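Local structure of multicopper oxidase type 1 (Nitrosomonas europaea, 3G5W) at residues Arg20-Phe25 / Val112-Met117. The protein binds copper ions and is probably an oxidoreductase, a two-domain, laccase-like member of the multicopper oxidase family. Numbering follows the deposited sequence.
Sequences RDFHTF and VTMRGM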
ATOM      1  N   ARG A  20      14.332  22.351  12.178  1.00 25.63           N
ATOM      2  CA  ARG A  20      13.106  22.275  11.389  1.00 25.37           C
ATOM      3  C   ARG A  20      11.854  22.456  12.254  1.00 25.21           C
ATOM      4  O   ARG A  20      11.380  21.510  12.902  1.00 24.97           O
ATOM      5  CB  ARG A  20      13.066  20.975  10.558  1.00 25.71           C
ATOM      6  CG  ARG A  20      11.764  20.683   9.805  1.00 26.29           C
ATOM      7  CD  ARG A  20      11.022  21.935   9.336  1.00 29.11           C
ATOM      8  NE  ARG A  20      11.755  22.680   8.330  1.00 30.24           N
ATOM      9  CZ  ARG A  20      11.648  23.989   8.117  1.00 30.16           C
ATOM     10  NH1 ARG A  20      10.847  24.752   8.852  1.00 30.01           N
ATOM     11  NH2 ARG A  20      12.369  24.537   7.159  1.00 29.74           N
ATOM     12  N   ASP A  21      11.331  23.682  12.258  1.00 24.55           N
ATOM     13  CA  ASP A  21      10.112  23.995  12.989  1.00 24.48           C
ATOM     14  C   ASP A  21       8.888  23.942  12.075  1.00 23.77           C
ATOM     15  O   ASP A  21       9.022  23.903  10.850  1.00 23.25           O
ATOM     16  CB  ASP A  21      10.226  25.344  13.726  1.00 24.78           C
ATOM     17  CG  ASP A  21      10.216  26.550  12.786  1.00 26.77           C
ATOM     18  OD1 ASP A  21      10.444  26.401  11.567  1.00 28.75           O
ATOM     19  OD2 ASP A  21       9.989  27.674  13.284  1.00 29.50           O
ATOM     20  N   PHE A  22       7.700  23.913  12.676  1.00 22.96           N
ATOM     21  CA  PHE A  22       6.460  23.894  11.911  1.00 22.50           C
ATOM     22  C   PHE A  22       5.363  24.656  12.646  1.00 22.14           C
ATOM     23  O   PHE A  22       5.282  24.596  13.867  1.00 21.82           O
ATOM     24  CB  PHE A  22       6.013  22.449  11.657  1.00 22.32           C
ATOM     25  CG  PHE A  22       5.731  22.152  10.211  1.00 22.16           C
ATOM     26  CD1 PHE A  22       4.472  22.394   9.667  1.00 22.77           C
ATOM     27  CD2 PHE A  22       6.729  21.645   9.390  1.00 22.46           C
ATOM     28  CE1 PHE A  22       4.216  22.124   8.321  1.00 22.04           C
ATOM     29  CE2 PHE A  22       6.482  21.370   8.050  1.00 21.80           C
ATOM     30  CZ  PHE A  22       5.221  21.615   7.516  1.00 21.35           C
ATOM     31  N   HIS A  23       4.527  25.363  11.887  1.00 21.87           N
ATOM     32  CA  HIS A  23       3.356  26.052  12.414  1.00 21.59           C
ATOM     33  C   HIS A  23       2.195  25.052  12.456  1.00 21.08           C
ATOM     34  O   HIS A  23       1.851  24.446  11.436  1.00 21.38           O
ATOM     35  CB  HIS A  23       3.013  27.245  11.515  1.00 21.66           C
ATOM     36  CG  HIS A  23       1.964  28.161  12.069  1.00 22.88           C
ATOM     37  ND1 HIS A  23       0.756  27.714  12.562  1.00 24.12           N
ATOM     38  CD2 HIS A  23       1.930  29.511  12.165  1.00 22.99           C
ATOM     39  CE1 HIS A  23       0.034  28.748  12.958  1.00 23.95           C
ATOM     40  NE2 HIS A  23       0.726  29.849  12.733  1.00 23.69           N
ATOM     41  N   THR A  24       1.610  24.870  13.635  1.00 20.32           N
ATOM     42  CA  THR A  24       0.533  23.903  13.826  1.00 20.02           C
ATOM     43  C   THR A  24      -0.691  24.535  14.476  1.00 19.73           C
ATOM     44  O   THR A  24      -0.590  25.563  15.164  1.00 19.62           O
ATOM     45  CB  THR A  24       0.982  22.688  14.688  1.00 20.03           C
ATOM     46  OG1 THR A  24       1.334  23.126  16.009  1.00 20.53           O
ATOM     47  CG2 THR A  24       2.160  21.956  14.051  1.00 19.95           C
ATOM     48  N   PHE A  25      -1.846  23.909  14.252  1.00 19.65           N
ATOM     49  CA  PHE A  25      -3.083  24.257  14.942  1.00 19.56           C
ATOM     50  C   PHE A  25      -3.344  23.140  15.942  1.00 19.63           C
ATOM     51  O   PHE A  25      -4.057  22.178  15.652  1.00 19.86           O
ATOM     52  CB  PHE A  25      -4.259  24.401  13.959  1.00 19.68           C
ATOM     53  CG  PHE A  25      -3.925  25.170  12.702  1.00 20.10           C
ATOM     54  CD1 PHE A  25      -3.210  26.361  12.760  1.00 20.80           C
ATOM     55  CD2 PHE A  25      -4.349  24.710  11.458  1.00 20.96           C
ATOM     56  CE1 PHE A  25      -2.904  27.071  11.599  1.00 21.14           C
ATOM     57  CE2 PHE A  25      -4.050  25.423  10.288  1.00 20.83           C
ATOM     58  CZ  PHE A  25      -3.322  26.597  10.365  1.00 20.81           C
ATOM     59  N   VAL A 112      -4.658  18.111   8.687  1.00 21.62           N
ATOM     60  CA  VAL A 112      -4.228  16.832   9.264  1.00 21.78           C
ATOM     61  C   VAL A 112      -2.796  16.506   8.827  1.00 22.24           C
ATOM     62  O   VAL A 112      -1.932  16.253   9.666  1.00 22.05           O
ATOM     63  CB  VAL A 112      -5.202  15.660   8.929  1.00 22.09           C
ATOM     64  CG1 VAL A 112      -4.750  14.363   9.604  1.00 21.55           C
ATOM     65  CG2 VAL A 112      -6.601  15.994   9.380  1.00 21.33           C
ATOM     66  N   THR A 113      -2.549  16.537   7.518  1.00 22.55           N
ATOM     67  CA  THR A 113      -1.227  16.224   6.965  1.00 23.14           C
ATOM     68  C   THR A 113      -0.079  17.033   7.586  1.00 23.08           C
ATOM     69  O   THR A 113       0.949  16.455   7.959  1.00 22.85           O
ATOM     70  CB  THR A 113      -1.205  16.374   5.422  1.00 23.29           C
ATOM     71  OG1 THR A 113      -2.237  15.558   4.849  1.00 24.24           O
ATOM     72  CG2 THR A 113       0.150  15.961   4.839  1.00 23.64           C
ATOM     73  N   MET A 114      -0.253  18.350   7.718  1.00 22.71           N
ATOM     74  CA  MET A 114       0.869  19.202   8.137  1.00 22.72           C
ATOM     75  C   MET A 114       0.602  20.276   9.202  1.00 21.37           C
ATOM     76  O   MET A 114       1.449  21.141   9.425  1.00 21.30           O
ATOM     77  CB  MET A 114       1.555  19.822   6.912  1.00 22.76           C
ATOM     78  CG  MET A 114       0.700  20.815   6.116  1.00 23.76           C
ATOM     79  SD  MET A 114       1.461  21.247   4.527  1.00 25.93           S
ATOM     80  CE  MET A 114       1.126  19.766   3.559  1.00 25.15           C
ATOM     81  N   ARG A 115      -0.543  20.222   9.876  1.00 20.05           N
ATOM     82  CA  ARG A 115      -0.789  21.182  10.970  1.00 18.95           C
ATOM     83  C   ARG A 115      -0.973  20.501  12.327  1.00 18.61           C
ATOM     84  O   ARG A 115      -1.407  21.136  13.289  1.00 18.11           O
ATOM     85  CB  ARG A 115      -1.964  22.116  10.642  1.00 18.53           C
ATOM     86  CG  ARG A 115      -1.795  22.922   9.342  1.00 18.70           C
ATOM     87  CD  ARG A 115      -0.647  23.927   9.408  1.00 17.95           C
ATOM     88  NE  ARG A 115      -0.334  24.446   8.077  1.00 19.53           N
ATOM     89  CZ  ARG A 115       0.858  24.895   7.692  1.00 18.55           C
ATOM     90  NH1 ARG A 115       1.026  25.323   6.448  1.00 18.84           N
ATOM     91  NH2 ARG A 115       1.883  24.917   8.532  1.00 18.35           N
ATOM     92  N   GLY A 116      -0.626  19.211  12.392  1.00 18.64           N
ATOM     93  CA  GLY A 116      -0.606  18.446  13.642  1.00 18.20           C
ATOM     94  C   GLY A 116      -1.933  18.299  14.374  1.00 18.32           C
ATOM     95  O   GLY A 116      -1.948  18.164  15.598  1.00 18.30           O
ATOM     96  N   MET A 117      -3.044  18.304  13.630  1.00 17.85           N
ATOM     97  CA  MET A 117      -4.380  18.265  14.230  1.00 17.85           C
ATOM     98  C   MET A 117      -4.851  16.827  14.419  1.00 17.24           C
ATOM     99  O   MET A 117      -5.776  16.381  13.753  1.00 16.96           O
ATOM    100  CB  MET A 117      -5.395  19.059  13.386  1.00 17.84           C
ATOM    101  CG  MET A 117      -4.997  20.509  13.131  1.00 18.03           C
ATOM    102  SD  MET A 117      -6.420  21.539  12.741  1.00 19.46           S
ATOM    103  CE  MET A 117      -7.200  21.688  14.356  1.00 18.67           C
TER
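In this cupredoxin domain, residues 20-25, on strand 20-27, back the loop that leaves helix 108-114 and delivers Met117 to the copper that His56, Cys104 and His111 also bind. Phe25 meets that ligand directly: Met117 SD lies at the edge of its ring, 5.3 Å from the centroid, a Met-aromatic contact; a flat, apolar ring suits a place beside a thioether. Arg115 runs alongside Phe25, its CD over one ring face in a CH-pi contact 4.2 Å from the centroid, so the long methylene chain serves as an apolar surface. The Arg115 side chain bends at chi2 (-66°). Arg115 NH2 then gives His23 O a hydrogen bond of 2.9 Å, nearly straight and on a carbonyl lone pair. Farther out, Arg115 NE forms a salt bridge with Glu110, and its NH1 and NH2 donate to the backbone carbonyls of Trp150 and Glu156 (NH1) and Ala151 (NH2); five partners thus satisfy the buried guanidinium. An alanine in place of Arg115 would remove the bonds to His23 O and Glu110 and would probably loosen the packing against Phe25. Gly116 suits the turn, since its phi is positive and a CB would crowd Thr24 CG2. The backbones are tied just before it, where Phe25 N donates to Arg115 O at 3.0 Å.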